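Local coordinates for protein beta-galactosidase (Marinomonas sp. ef1, PDB 6Y2K) that hydrolyses terminal non-reducing beta-D-galactose residues of beta-galactosides, as a cold-active hexameric GH42 enzyme, at residues L89-E93 and L150-E154; D156-R161 and F190-L195; R447-V453 and R611-R615. All blocks are in the same frame, centred on the assembly; numbering follows the deposited sequence.

Contact 1 of 3, residues L89-E93 and L150-E154; sequences LAKDE and LSYAE. With GOL (glycerol), chain E.
Tyr152 lies along the backbone of Lys91-Glu93 and carries most of this contact. Its main chain is fastened first: the amide N gives a hydrogen bond to Lys91 O at 2.9 Å. With CG anti to the carbonyl carbon (chi1 -58°), the side chain then runs on beside the other loop. CB and CG sit near the carbonyl oxygens of Lys91 and Asp92, CD2 comes to 3.5 Å from Asp92 O, and CE2 meets CA of Glu93 at 3.7 Å. The ring therefore rests against peptide groups, with Lys91 O at its edge, while Phe211 and Asn197 also touch it. At the tip, OH shares a hydrogen bond with O2 of a glycerol, probably from the crystallisation liquor, at 2.8 Å and in the plane of the ring. The same glycerol gives a hydrogen bond from O3 to Glu93 OE2 (2.6 Å), and a water hydrogen-bonded to Tyr152 OH at 2.6 Å also reaches Glu93 OE1 weakly.

Ser151 fixes the other end. Its OG accepts from Lys91 N at 3.2 Å and is also hydrogen-bonded to Asp156, whose carboxylate takes the N-H of Ala153 at the N-cap of helix 154-168. A small hydroxyl suits a place where Ala90 CB packs directly on it. Ala153 is equally compact, its methyl touching both Leu89 O and the CG of Lys91, whose extended chain leads on to the surface. One main-chain bond and one amide-to-hydroxyl bond thus set the pairing, and the amphipathic tyrosine spans from the buried side to a polar, solvated rim that can hold a small polyol.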
ATOM      1  N   LEU A  89     -31.082  40.449 -17.373  1.00 16.84           N
ATOM      2  CA  LEU A  89     -30.576  39.106 -17.127  1.00 16.80           C
ATOM      3  C   LEU A  89     -29.110  38.952 -17.517  1.00 16.36           C
ATOM      4  O   LEU A  89     -28.681  39.397 -18.581  1.00 15.69           O
ATOM      5  CB  LEU A  89     -31.431  38.053 -17.842  1.00 17.14           C
ATOM      6  CG  LEU A  89     -32.874  37.914 -17.338  1.00 17.16           C
ATOM      7  CD1 LEU A  89     -33.656  36.974 -18.245  1.00 17.62           C
ATOM      8  CD2 LEU A  89     -32.934  37.420 -15.899  1.00 17.48           C
ATOM      9  N   ALA A  90     -28.349  38.312 -16.634  1.00 16.29           N
ATOM     10  CA  ALA A  90     -26.954  37.995 -16.897  1.00 16.42           C
ATOM     11  C   ALA A  90     -26.818  36.903 -17.954  1.00 16.96           C
ATOM     12  O   ALA A  90     -27.766  36.160 -18.227  1.00 15.82           O
ATOM     13  CB  ALA A  90     -26.287  37.535 -15.610  1.00 16.54           C
ATOM     14  N   LYS A  91     -25.634  36.817 -18.548  1.00 17.96           N
ATOM     15  CA  LYS A  91     -25.231  35.613 -19.286  1.00 18.77           C
ATOM     16  C   LYS A  91     -24.005  35.015 -18.637  1.00 18.35           C
ATOM     17  O   LYS A  91     -23.114  35.744 -18.189  1.00 17.08           O
ATOM     18  CB  LYS A  91     -24.945  35.920 -20.746  1.00 20.36           C
ATOM     19  CG  LYS A  91     -26.194  36.213 -21.529  1.00 22.05           C
ATOM     20  CD  LYS A  91     -25.903  36.469 -22.988  1.00 23.59           C
ATOM     21  CE  LYS A  91     -27.214  36.669 -23.728  1.00 24.71           C
ATOM     22  NZ  LYS A  91     -26.944  36.886 -25.172  1.00 26.24           N
ATOM     23  N   ASP A  92     -23.960  33.685 -18.591  1.00 18.59           N
ATOM     24  CA  ASP A  92     -22.804  32.980 -18.061  1.00 19.65           C
ATOM     25  C   ASP A  92     -21.631  33.029 -19.050  1.00 19.85           C
ATOM     26  O   ASP A  92     -21.750  33.568 -20.153  1.00 19.11           O
ATOM     27  CB  ASP A  92     -23.158  31.537 -17.630  1.00 20.39           C
ATOM     28  CG  ASP A  92     -23.660  30.663 -18.762  1.00 20.82           C
ATOM     29  OD1 ASP A  92     -23.294  30.860 -19.945  1.00 20.39           O
ATOM     30  OD2 ASP A  92     -24.446  29.744 -18.442  1.00 22.44           O
ATOM     31  N   GLU A  93     -20.507  32.468 -18.631  1.00 21.37           N
ATOM     32  CA  GLU A  93     -19.280  32.450 -19.428  1.00 24.06           C
ATOM     33  C   GLU A  93     -19.455  31.724 -20.758  1.00 24.04           C
ATOM     34  O   GLU A  93     -18.811  32.071 -21.749  1.00 23.85           O
ATOM     35  CB  GLU A  93     -18.165  31.803 -18.608  1.00 26.34           C
ATOM     36  CG  GLU A  93     -16.787  31.866 -19.235  1.00 29.93           C
ATOM     37  CD  GLU A  93     -15.684  31.526 -18.249  1.00 32.46           C
ATOM     38  OE1 GLU A  93     -15.981  31.024 -17.139  1.00 33.53           O
ATOM     39  OE2 GLU A  93     -14.510  31.769 -18.591  1.00 35.81           O
ATOM     40  N   LEU A 150     -19.273  38.296 -12.412  1.00 16.13           N
ATOM     41  CA  LEU A 150     -18.961  38.290 -13.847  1.00 16.00           C
ATOM     42  C   LEU A 150     -20.200  37.867 -14.637  1.00 15.46           C
ATOM     43  O   LEU A 150     -20.835  36.851 -14.328  1.00 16.22           O
ATOM     44  CB  LEU A 150     -17.793  37.347 -14.158  1.00 16.42           C
ATOM     45  CG  LEU A 150     -16.445  37.641 -13.495  1.00 17.05           C
ATOM     46  CD1 LEU A 150     -15.393  36.665 -14.002  1.00 17.66           C
ATOM     47  CD2 LEU A 150     -15.986  39.074 -13.728  1.00 16.94           C
ATOM     48  N   SER A 151     -20.572  38.689 -15.611  1.00 15.14           N
ATOM     49  CA  SER A 151     -21.693  38.421 -16.509  1.00 14.94           C
ATOM     50  C   SER A 151     -21.286  38.875 -17.897  1.00 15.20           C
ATOM     51  O   SER A 151     -20.458  39.775 -18.043  1.00 14.47           O
ATOM     52  CB  SER A 151     -22.957  39.144 -16.040  1.00 15.06           C
ATOM     53  OG  SER A 151     -23.958  39.151 -17.051  1.00 14.73           O
ATOM     54  N   TYR A 152     -21.851  38.226 -18.910  1.00 15.72           N
ATOM     55  CA  TYR A 152     -21.360  38.350 -20.281  1.00 16.17           C
ATOM     56  C   TYR A 152     -22.488  38.696 -21.250  1.00 17.03           C
ATOM     57  O   TYR A 152     -22.560  38.166 -22.365  1.00 17.26           O
ATOM     58  CB  TYR A 152     -20.643  37.053 -20.667  1.00 16.04           C
ATOM     59  CG  TYR A 152     -19.487  36.730 -19.738  1.00 15.71           C
ATOM     60  CD1 TYR A 152     -18.211  37.229 -19.988  1.00 15.91           C
ATOM     61  CD2 TYR A 152     -19.669  35.942 -18.602  1.00 15.65           C
ATOM     62  CE1 TYR A 152     -17.143  36.944 -19.143  1.00 16.11           C
ATOM     63  CE2 TYR A 152     -18.609  35.654 -17.751  1.00 16.01           C
ATOM     64  CZ  TYR A 152     -17.344  36.159 -18.028  1.00 16.02           C
ATOM     65  OH  TYR A 152     -16.288  35.886 -17.195  1.00 15.87           O
ATOM     66  N   ALA A 153     -23.351  39.612 -20.805  1.00 17.38           N
ATOM     67  CA  ALA A 153     -24.478  40.113 -21.584  1.00 18.12           C
ATOM     68  C   ALA A 153     -24.130  41.480 -22.169  1.00 18.80           C
ATOM     69  O   ALA A 153     -23.095  42.071 -21.831  1.00 17.91           O
ATOM     70  CB  ALA A 153     -25.711  40.216 -20.699  1.00 18.27           C
ATOM     71  N   GLU A 154     -25.016  41.984 -23.027  1.00 20.63           N
ATOM     72  CA  GLU A 154     -24.822  43.282 -23.692  1.00 22.55           C
ATOM     73  C   GLU A 154     -24.620  44.414 -22.688  1.00 20.04           C
ATOM     74  O   GLU A 154     -23.759  45.252 -22.881  1.00 19.56           O
ATOM     75  CB  GLU A 154     -25.996  43.615 -24.624  1.00 26.28           C
ATOM     76  CG  GLU A 154     -25.755  44.820 -25.540  1.00 31.37           C
ATOM     77  CD  GLU A 154     -24.663  44.571 -26.585  1.00 37.18           C
ATOM     78  OE1 GLU A 154     -24.590  43.432 -27.113  1.00 43.39           O
ATOM     79  OE2 GLU A 154     -23.878  45.506 -26.895  1.00 41.27           O
TER
HETATM   80  C1  GOL E 704     -11.889  35.390 -17.065  1.00 58.86           C
HETATM   81  O1  GOL E 704     -12.049  35.064 -15.676  1.00 58.77           O
HETATM   82  C2  GOL E 704     -13.195  35.515 -17.825  1.00 58.58           C
HETATM   83  O2  GOL E 704     -13.661  36.861 -17.679  1.00 57.74           O
HETATM   84  C3  GOL E 704     -12.967  35.193 -19.301  1.00 58.68           C
HETATM   85  O3  GOL E 704     -13.133  33.789 -19.550  1.00 58.49           O
HETATM   86  O   HOH W   1     -26.991  40.091 -24.213  0.50 11.01           O
HETATM   87  O   HOH W   2     -16.358  33.765 -15.641  1.00 25.11           O

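Contact 2 of 3, residues D156-R161 and F190-L195; sequences DLAAFR and FDEIEL
Arg161 reaches from its helix to the carbonyl of Ile193 and offers NE, at 2.9 Å, and NH2, at 2.8 Å, to that single oxygen. The oxygen lies almost in the guanidinium plane; seen from the carbonyl, NE is in its plane, whereas NH2 stands 40° above it. An extended chain from CG to NE brings the head group this far, and CG passes Phe190 O at 3.5 Å. Leu157 CD2 lies over one face of the guanidinium and Asp191 O over the opposite one, both toward the rim and the carbonyl without a hydrogen bond, so the flat group is held between them. Arginine suits the place because NE and NH2 can both serve one main-chain oxygen while its methylenes pack against the turn.

A water accepts from NH2 and lies within hydrogen-bonding distance of Glu194 OE2, part of a carboxylate whose salt bridge is with Lys79 of a second subunit. Nearer the helix start, Leu157 has CG anti to its backbone N (chi1 -177°), which carries CD1 to 3.5 Å from Ile193 O while CB meets CD2 of Leu195 at 3.9 Å. Phe160 adds a looser apolar touch, CE2 to Ile193 CG2 at 4.2 Å, and its ring meets Phe211 of helix 205-233 edge-to-face.

Behind this shell, the bond from Ile193 N to Phe190 O shapes the 3-10 turn that presents the Ile193 carbonyl. The whole is a helix-to-loop packing in the catalytic TIM-barrel domain of a GH42 enzyme, within the excursion between barrel strands 134-138 and 238-244, beside a subunit interface.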
ATOM      1  N   ASP A 156     -23.292  44.318 -19.745  1.00 16.74           N
ATOM      2  CA  ASP A 156     -21.955  44.213 -19.167  1.00 16.36           C
ATOM      3  C   ASP A 156     -20.898  44.797 -20.112  1.00 16.20           C
ATOM      4  O   ASP A 156     -19.957  45.452 -19.671  1.00 15.28           O
ATOM      5  CB  ASP A 156     -21.608  42.754 -18.857  1.00 16.15           C
ATOM      6  CG  ASP A 156     -22.638  42.086 -17.961  1.00 16.04           C
ATOM      7  OD1 ASP A 156     -22.666  42.437 -16.764  1.00 15.91           O
ATOM      8  OD2 ASP A 156     -23.404  41.222 -18.464  1.00 15.20           O
ATOM      9  N   LEU A 157     -21.058  44.541 -21.407  1.00 16.68           N
ATOM     10  CA  LEU A 157     -20.125  45.054 -22.415  1.00 17.60           C
ATOM     11  C   LEU A 157     -20.230  46.569 -22.531  1.00 17.67           C
ATOM     12  O   LEU A 157     -19.210  47.249 -22.655  1.00 18.10           O
ATOM     13  CB  LEU A 157     -20.387  44.419 -23.772  1.00 18.35           C
ATOM     14  CG  LEU A 157     -19.442  44.813 -24.922  1.00 18.77           C
ATOM     15  CD1 LEU A 157     -17.988  44.680 -24.520  1.00 19.08           C
ATOM     16  CD2 LEU A 157     -19.747  43.941 -26.121  1.00 19.87           C
ATOM     17  N   ALA A 158     -21.461  47.083 -22.484  1.00 17.96           N
ATOM     18  CA  ALA A 158     -21.703  48.520 -22.551  1.00 18.01           C
ATOM     19  C   ALA A 158     -21.042  49.237 -21.379  1.00 18.07           C
ATOM     20  O   ALA A 158     -20.357  50.243 -21.572  1.00 17.62           O
ATOM     21  CB  ALA A 158     -23.196  48.814 -22.597  1.00 18.44           C
ATOM     22  N   ALA A 159     -21.230  48.703 -20.172  1.00 17.95           N
ATOM     23  CA  ALA A 159     -20.579  49.257 -18.981  1.00 18.09           C
ATOM     24  C   ALA A 159     -19.048  49.168 -19.052  1.00 17.54           C
ATOM     25  O   ALA A 159     -18.354  50.094 -18.622  1.00 18.11           O
ATOM     26  CB  ALA A 159     -21.096  48.570 -17.722  1.00 18.39           C
ATOM     27  N   PHE A 160     -18.532  48.064 -19.604  1.00 16.84           N
ATOM     28  CA  PHE A 160     -17.078  47.842 -19.716  1.00 16.60           C
ATOM     29  C   PHE A 160     -16.433  48.875 -20.640  1.00 16.68           C
ATOM     30  O   PHE A 160     -15.430  49.495 -20.284  1.00 16.60           O
ATOM     31  CB  PHE A 160     -16.800  46.406 -20.186  1.00 16.14           C
ATOM     32  CG  PHE A 160     -15.338  45.999 -20.187  1.00 15.63           C
ATOM     33  CD1 PHE A 160     -14.479  46.328 -19.135  1.00 15.19           C
ATOM     34  CD2 PHE A 160     -14.834  45.217 -21.235  1.00 15.38           C
ATOM     35  CE1 PHE A 160     -13.150  45.915 -19.144  1.00 15.16           C
ATOM     36  CE2 PHE A 160     -13.506  44.791 -21.240  1.00 15.36           C
ATOM     37  CZ  PHE A 160     -12.663  45.138 -20.191  1.00 15.15           C
ATOM     38  N   ARG A 161     -17.042  49.116 -21.792  1.00 16.94           N
ATOM     39  CA  ARG A 161     -16.490  50.104 -22.729  1.00 17.68           C
ATOM     40  C   ARG A 161     -16.471  51.526 -22.142  1.00 18.41           C
ATOM     41  O   ARG A 161     -15.517  52.274 -22.373  1.00 18.11           O
ATOM     42  CB  ARG A 161     -17.235  50.064 -24.061  1.00 17.48           C
ATOM     43  CG  ARG A 161     -17.036  48.757 -24.802  1.00 17.40           C
ATOM     44  CD  ARG A 161     -18.050  48.599 -25.910  1.00 17.66           C
ATOM     45  NE  ARG A 161     -17.692  47.496 -26.797  1.00 17.83           N
ATOM     46  CZ  ARG A 161     -18.457  47.043 -27.784  1.00 18.81           C
ATOM     47  NH1 ARG A 161     -19.644  47.600 -28.037  1.00 19.61           N
ATOM     48  NH2 ARG A 161     -18.034  46.025 -28.533  1.00 18.95           N
ATOM     49  N   PHE A 190     -12.708  52.130 -28.380  1.00 17.89           N
ATOM     50  CA  PHE A 190     -13.262  51.349 -27.276  1.00 17.67           C
ATOM     51  C   PHE A 190     -14.394  50.435 -27.734  1.00 17.69           C
ATOM     52  O   PHE A 190     -14.504  49.324 -27.219  1.00 17.52           O
ATOM     53  CB  PHE A 190     -13.721  52.249 -26.136  1.00 17.59           C
ATOM     54  CG  PHE A 190     -12.592  52.983 -25.465  1.00 17.85           C
ATOM     55  CD1 PHE A 190     -11.645  52.290 -24.722  1.00 17.96           C
ATOM     56  CD2 PHE A 190     -12.477  54.366 -25.569  1.00 18.20           C
ATOM     57  CE1 PHE A 190     -10.602  52.955 -24.092  1.00 18.22           C
ATOM     58  CE2 PHE A 190     -11.431  55.035 -24.945  1.00 18.65           C
ATOM     59  CZ  PHE A 190     -10.492  54.328 -24.207  1.00 18.31           C
ATOM     60  N   ASP A 191     -15.184  50.863 -28.728  1.00 18.39           N
ATOM     61  CA  ASP A 191     -16.338  50.088 -29.203  0.50 18.75           C
ATOM     62  C   ASP A 191     -15.972  48.872 -30.073  1.00 18.75           C
ATOM     63  O   ASP A 191     -16.852  48.130 -30.498  1.00 18.86           O
ATOM     64  CB  ASP A 191     -17.333  51.001 -29.940  0.50 19.26           C
ATOM     65  CG  ASP A 191     -18.022  51.991 -29.005  0.50 19.63           C
ATOM     66  OD1 ASP A 191     -17.982  51.804 -27.765  0.50 19.69           O
ATOM     67  OD2 ASP A 191     -18.611  52.960 -29.515  0.50 20.35           O
ATOM     68  N   GLU A 192     -14.677  48.681 -30.352  1.00 18.02           N
ATOM     69  CA  GLU A 192     -14.193  47.436 -30.959  1.00 17.57           C
ATOM     70  C   GLU A 192     -13.928  46.338 -29.917  1.00 17.23           C
ATOM     71  O   GLU A 192     -13.847  45.158 -30.273  1.00 16.89           O
ATOM     72  CB  GLU A 192     -12.924  47.662 -31.783  1.00 17.31           C
ATOM     73  CG  GLU A 192     -13.170  48.309 -33.138  1.00 17.59           C
ATOM     74  CD  GLU A 192     -11.960  48.256 -34.061  1.00 17.83           C
ATOM     75  OE1 GLU A 192     -10.826  48.016 -33.578  1.00 18.08           O
ATOM     76  OE2 GLU A 192     -12.150  48.457 -35.283  1.00 18.03           O
ATOM     77  N   ILE A 193     -13.780  46.724 -28.649  1.00 16.89           N
ATOM     78  CA  ILE A 193     -13.389  45.797 -27.597  1.00 17.15           C
ATOM     79  C   ILE A 193     -14.594  44.923 -27.231  1.00 17.25           C
ATOM     80  O   ILE A 193     -15.706  45.423 -27.069  1.00 17.08           O
ATOM     81  CB  ILE A 193     -12.848  46.537 -26.348  1.00 17.10           C
ATOM     82  CG1 ILE A 193     -11.593  47.358 -26.714  1.00 17.22           C
ATOM     83  CG2 ILE A 193     -12.526  45.537 -25.247  1.00 16.95           C
ATOM     84  CD1 ILE A 193     -11.096  48.285 -25.630  1.00 17.49           C
ATOM     85  N   GLU A 194     -14.360  43.616 -27.136  1.00 17.53           N
ATOM     86  CA  GLU A 194     -15.396  42.645 -26.801  1.00 17.29           C
ATOM     87  C   GLU A 194     -15.215  42.150 -25.367  1.00 17.26           C
ATOM     88  O   GLU A 194     -14.234  42.466 -24.695  1.00 16.97           O
ATOM     89  CB  GLU A 194     -15.340  41.451 -27.774  1.00 17.89           C
ATOM     90  CG  GLU A 194     -15.534  41.790 -29.250  1.00 18.46           C
ATOM     91  CD  GLU A 194     -16.945  42.225 -29.635  1.00 19.18           C
ATOM     92  OE1 GLU A 194     -17.900  42.039 -28.848  1.00 18.87           O
ATOM     93  OE2 GLU A 194     -17.092  42.761 -30.759  1.00 19.14           O
ATOM     94  N   LEU A 195     -16.182  41.358 -24.907  1.00 17.60           N
ATOM     95  CA  LEU A 195     -16.054  40.637 -23.644  1.00 17.48           C
ATOM     96  C   LEU A 195     -14.937  39.592 -23.794  1.00 17.31           C
ATOM     97  O   LEU A 195     -14.676  39.138 -24.917  1.00 17.41           O
ATOM     98  CB  LEU A 195     -17.386  39.958 -23.284  1.00 17.94           C
ATOM     99  CG  LEU A 195     -18.578  40.895 -23.059  1.00 18.49           C
ATOM    100  CD1 LEU A 195     -19.886  40.113 -23.044  1.00 18.77           C
ATOM    101  CD2 LEU A 195     -18.388  41.695 -21.773  1.00 18.45           C
TER
HETATM  102  O   HOH W   3     -18.361  45.197 -31.298  1.00 23.32           O

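Contact 3 of 3, residues R447-V453 and R611-R615; sequences RELGLSV and RVRER
Arg613 NH1 gives a hydrogen bond to Val453 O at 3.0 Å, and Glu614 N gives another, nearly straight at 162°, to Ser452 OG at 3.2 Å. Val453 O lies in the guanidinium plane, although the donor stands 44° above the plane of the carbonyl. CG of Arg613 is anti to the backbone N, and the extended chain runs past Ser452, whose OG touches CG and whose CB lies over one face of the guanidinium. A serine suits the place because its hydroxyl, one carbon from the backbone, can accept the strand's N-H while CB packs on Arg613. Arg613 also binds Ser408 O through NH2.

Waters bridge the segments, both between backbones and through arginine head groups. One takes the N-H of Val612 and donates to Arg447 O at 2.7 Å; another accepts from Arg447 NH1 and lies within hydrogen-bonding distance of Leu451 O and Val612 O. A third joins Val453 N to Arg613 NE.

Two arginines pack closely, Arg447 bent so that its guanidinium face receives the methylenes of Arg611, with NH2 to CG at 3.4 Å. Their planes are 75° apart, and both NE groups bind Asp293 OD1, a shared carboxylate that would offset the two positive charges. Beyond them, CG of Glu448 lies over the face of the Arg611 guanidinium, and a water joins Glu448 OE2 to Arg611 NH2.

Gly450, with its positive phi, is the C' residue of a Schellman motif that ends helix 435-448 and turns the chain toward strand 453-456, at the margin of the mixed sheet. This region matches the beta-galactosidase trimerisation domain, and the contact joins it to the C-terminal antiparallel sheet, where outermost strand 610-615 pairs with 618-623; Asn585 and Lys589 of helix 585-598 hold Glu448 OE1.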
ATOM      1  N   ARG A 447      -1.790  30.583  13.046  1.00 14.64           N
ATOM      2  CA  ARG A 447      -2.769  30.114  14.022  1.00 14.55           C
ATOM      3  C   ARG A 447      -2.301  28.898  14.819  1.00 14.79           C
ATOM      4  O   ARG A 447      -2.600  28.793  16.019  1.00 14.17           O
ATOM      5  CB  ARG A 447      -4.094  29.812  13.330  1.00 14.41           C
ATOM      6  CG  ARG A 447      -4.798  31.059  12.801  1.00 14.29           C
ATOM      7  CD  ARG A 447      -5.861  31.526  13.774  1.00 14.16           C
ATOM      8  NE  ARG A 447      -6.974  30.579  13.805  1.00 14.30           N
ATOM      9  CZ  ARG A 447      -7.916  30.525  14.740  1.00 14.47           C
ATOM     10  NH1 ARG A 447      -7.914  31.372  15.772  1.00 14.86           N
ATOM     11  NH2 ARG A 447      -8.874  29.606  14.645  1.00 14.40           N
ATOM     12  N   GLU A 448      -1.570  27.988  14.164  1.00 14.83           N
ATOM     13  CA  GLU A 448      -0.941  26.843  14.854  1.00 15.23           C
ATOM     14  C   GLU A 448       0.149  27.282  15.852  1.00 15.40           C
ATOM     15  O   GLU A 448       0.520  26.513  16.738  1.00 15.16           O
ATOM     16  CB  GLU A 448      -0.357  25.848  13.840  1.00 15.47           C
ATOM     17  CG  GLU A 448      -1.418  25.042  13.108  1.00 15.92           C
ATOM     18  CD  GLU A 448      -0.857  24.159  11.990  1.00 16.45           C
ATOM     19  OE1 GLU A 448       0.215  24.474  11.443  1.00 17.44           O
ATOM     20  OE2 GLU A 448      -1.504  23.146  11.645  1.00 17.02           O
ATOM     21  N   LEU A 449       0.664  28.501  15.677  1.00 15.55           N
ATOM     22  CA  LEU A 449       1.600  29.131  16.617  1.00 15.91           C
ATOM     23  C   LEU A 449       0.916  29.989  17.683  1.00 16.00           C
ATOM     24  O   LEU A 449       1.594  30.681  18.448  1.00 15.84           O
ATOM     25  CB  LEU A 449       2.620  29.970  15.847  1.00 16.00           C
ATOM     26  CG  LEU A 449       3.589  29.189  14.965  1.00 16.23           C
ATOM     27  CD1 LEU A 449       4.427  30.152  14.135  1.00 16.03           C
ATOM     28  CD2 LEU A 449       4.487  28.278  15.794  1.00 16.25           C
ATOM     29  N   GLY A 450      -0.415  29.926  17.757  1.00 16.45           N
ATOM     30  CA  GLY A 450      -1.170  30.631  18.777  1.00 16.62           C
ATOM     31  C   GLY A 450      -1.323  32.130  18.588  1.00 17.17           C
ATOM     32  O   GLY A 450      -1.751  32.811  19.518  1.00 17.11           O
ATOM     33  N   LEU A 451      -1.019  32.644  17.396  1.00 16.97           N
ATOM     34  CA  LEU A 451      -1.034  34.093  17.162  1.00 17.29           C
ATOM     35  C   LEU A 451      -2.456  34.628  16.918  1.00 17.42           C
ATOM     36  O   LEU A 451      -3.263  33.976  16.247  1.00 16.51           O
ATOM     37  CB  LEU A 451      -0.144  34.450  15.971  1.00 17.15           C
ATOM     38  CG  LEU A 451       1.357  34.209  16.152  1.00 17.38           C
ATOM     39  CD1 LEU A 451       2.087  34.210  14.818  1.00 17.18           C
ATOM     40  CD2 LEU A 451       1.968  35.250  17.081  1.00 17.80           C
ATOM     41  N   SER A 452      -2.745  35.804  17.483  1.00 17.25           N
ATOM     42  CA  SER A 452      -3.940  36.587  17.142  1.00 17.74           C
ATOM     43  C   SER A 452      -3.600  37.505  15.971  1.00 17.47           C
ATOM     44  O   SER A 452      -2.578  38.204  15.992  1.00 18.48           O
ATOM     45  CB  SER A 452      -4.428  37.401  18.351  1.00 18.08           C
ATOM     46  OG  SER A 452      -4.843  36.542  19.416  1.00 18.27           O
ATOM     47  N   VAL A 453      -4.461  37.505  14.956  1.00 17.14           N
ATOM     48  CA  VAL A 453      -4.145  38.085  13.646  1.00 17.07           C
ATOM     49  C   VAL A 453      -5.197  39.098  13.175  1.00 16.67           C
ATOM     50  O   VAL A 453      -6.391  38.947  13.468  1.00 16.53           O
ATOM     51  CB  VAL A 453      -4.029  36.938  12.605  1.00 17.38           C
ATOM     52  CG1 VAL A 453      -3.723  37.459  11.215  1.00 17.54           C
ATOM     53  CG2 VAL A 453      -2.963  35.947  13.045  1.00 17.73           C
ATOM     54  N   ARG A 611      -6.886  25.936  18.976  1.00 14.98           N
ATOM     55  CA  ARG A 611      -6.695  27.314  18.566  1.00 14.83           C
ATOM     56  C   ARG A 611      -6.955  28.199  19.770  1.00 15.57           C
ATOM     57  O   ARG A 611      -7.698  27.813  20.677  1.00 15.79           O
ATOM     58  CB  ARG A 611      -7.661  27.679  17.437  1.00 14.54           C
ATOM     59  CG  ARG A 611      -7.439  26.926  16.125  1.00 14.42           C
ATOM     60  CD  ARG A 611      -6.158  27.402  15.461  1.00 14.28           C
ATOM     61  NE  ARG A 611      -5.978  26.865  14.120  1.00 14.32           N
ATOM     62  CZ  ARG A 611      -5.467  25.667  13.831  1.00 14.60           C
ATOM     63  NH1 ARG A 611      -5.091  24.815  14.787  1.00 14.82           N
ATOM     64  NH2 ARG A 611      -5.348  25.303  12.562  1.00 14.67           N
ATOM     65  N   VAL A 612      -6.331  29.376  19.755  1.00 16.23           N
ATOM     66  CA  VAL A 612      -6.441  30.370  20.818  1.00 17.13           C
ATOM     67  C   VAL A 612      -6.516  31.763  20.187  1.00 17.34           C
ATOM     68  O   VAL A 612      -5.942  32.020  19.119  1.00 17.79           O
ATOM     69  CB  VAL A 612      -5.244  30.291  21.794  1.00 17.37           C
ATOM     70  CG1 VAL A 612      -5.290  31.404  22.837  1.00 18.53           C
ATOM     71  CG2 VAL A 612      -5.235  28.960  22.513  1.00 17.73           C
ATOM     72  N   ARG A 613      -7.248  32.653  20.839  1.00 17.45           N
ATOM     73  CA  ARG A 613      -7.259  34.063  20.456  1.00 18.15           C
ATOM     74  C   ARG A 613      -7.532  34.912  21.699  1.00 19.06           C
ATOM     75  O   ARG A 613      -8.200  34.449  22.627  1.00 18.65           O
ATOM     76  CB  ARG A 613      -8.301  34.335  19.357  1.00 17.86           C
ATOM     77  CG  ARG A 613      -8.046  35.639  18.628  1.00 17.85           C
ATOM     78  CD  ARG A 613      -8.947  35.872  17.422  1.00 17.47           C
ATOM     79  NE  ARG A 613      -8.390  36.954  16.620  1.00 17.04           N
ATOM     80  CZ  ARG A 613      -8.444  38.254  16.919  1.00 17.56           C
ATOM     81  NH1 ARG A 613      -7.840  39.127  16.113  1.00 17.62           N
ATOM     82  NH2 ARG A 613      -9.090  38.702  18.002  1.00 17.44           N
ATOM     83  N   GLU A 614      -6.990  36.130  21.713  1.00 20.34           N
ATOM     84  CA  GLU A 614      -7.158  37.057  22.835  1.00 22.09           C
ATOM     85  C   GLU A 614      -7.997  38.275  22.471  1.00 21.46           C
ATOM     86  O   GLU A 614      -7.912  38.783  21.356  1.00 21.09           O
ATOM     87  CB  GLU A 614      -5.799  37.551  23.321  1.00 23.96           C
ATOM     88  CG  GLU A 614      -4.876  36.435  23.776  1.00 26.55           C
ATOM     89  CD  GLU A 614      -3.610  36.940  24.455  1.00 28.79           C
ATOM     90  OE1 GLU A 614      -2.883  36.094  25.012  1.00 31.70           O
ATOM     91  OE2 GLU A 614      -3.345  38.169  24.447  1.00 30.35           O
ATOM     92  N   ARG A 615      -8.796  38.732  23.433  1.00 21.25           N
ATOM     93  CA  ARG A 615      -9.419  40.057  23.406  1.00 21.37           C
ATOM     94  C   ARG A 615      -9.112  40.756  24.729  1.00 21.84           C
ATOM     95  O   ARG A 615      -9.712  40.438  25.760  1.00 21.88           O
ATOM     96  CB  ARG A 615     -10.928  39.945  23.198  1.00 20.86           C
ATOM     97  CG  ARG A 615     -11.297  39.472  21.799  1.00 20.48           C
ATOM     98  CD  ARG A 615     -12.790  39.552  21.525  1.00 20.35           C
ATOM     99  NE  ARG A 615     -13.286  40.932  21.546  1.00 20.09           N
ATOM    100  CZ  ARG A 615     -14.570  41.287  21.493  1.00 20.09           C
ATOM    101  NH1 ARG A 615     -15.539  40.377  21.405  1.00 19.85           N
ATOM    102  NH2 ARG A 615     -14.891  42.577  21.521  1.00 21.04           N
TER
HETATM  103  O   HOH W   4      -4.633  29.983  17.331  1.00 16.83           O
HETATM  104  O   HOH W   5      -6.055  33.385  16.634  1.00 18.21           O
HETATM  105  O   HOH W   6      -4.174  23.096  11.204  1.00 14.06           O
HETATM  106  O   HOH W   7      -6.748  35.811  14.742  1.00 15.44           O

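In the fold
Contacts 1 and 2 belong to one neighbourhood of the barrel domain, their centres about 13 Å apart. They share helix 154-168: contact 1 ends at its start and contact 2 uses its first turns, linked through the serine-aspartate pair at the helix start and by Leu195 packing on Tyr152. Both are only partly buried, yet contact 1 relies on loop backbone and a tyrosine, contact 2 on an arginine and leucines beside a second subunit. Contact 3 lies on the opposite side of the chain's centre, about 42 Å and 47 Å from them between centres. Mostly buried, it joins a helix end to an edge strand through arginines, a shared aspartate and bridging waters.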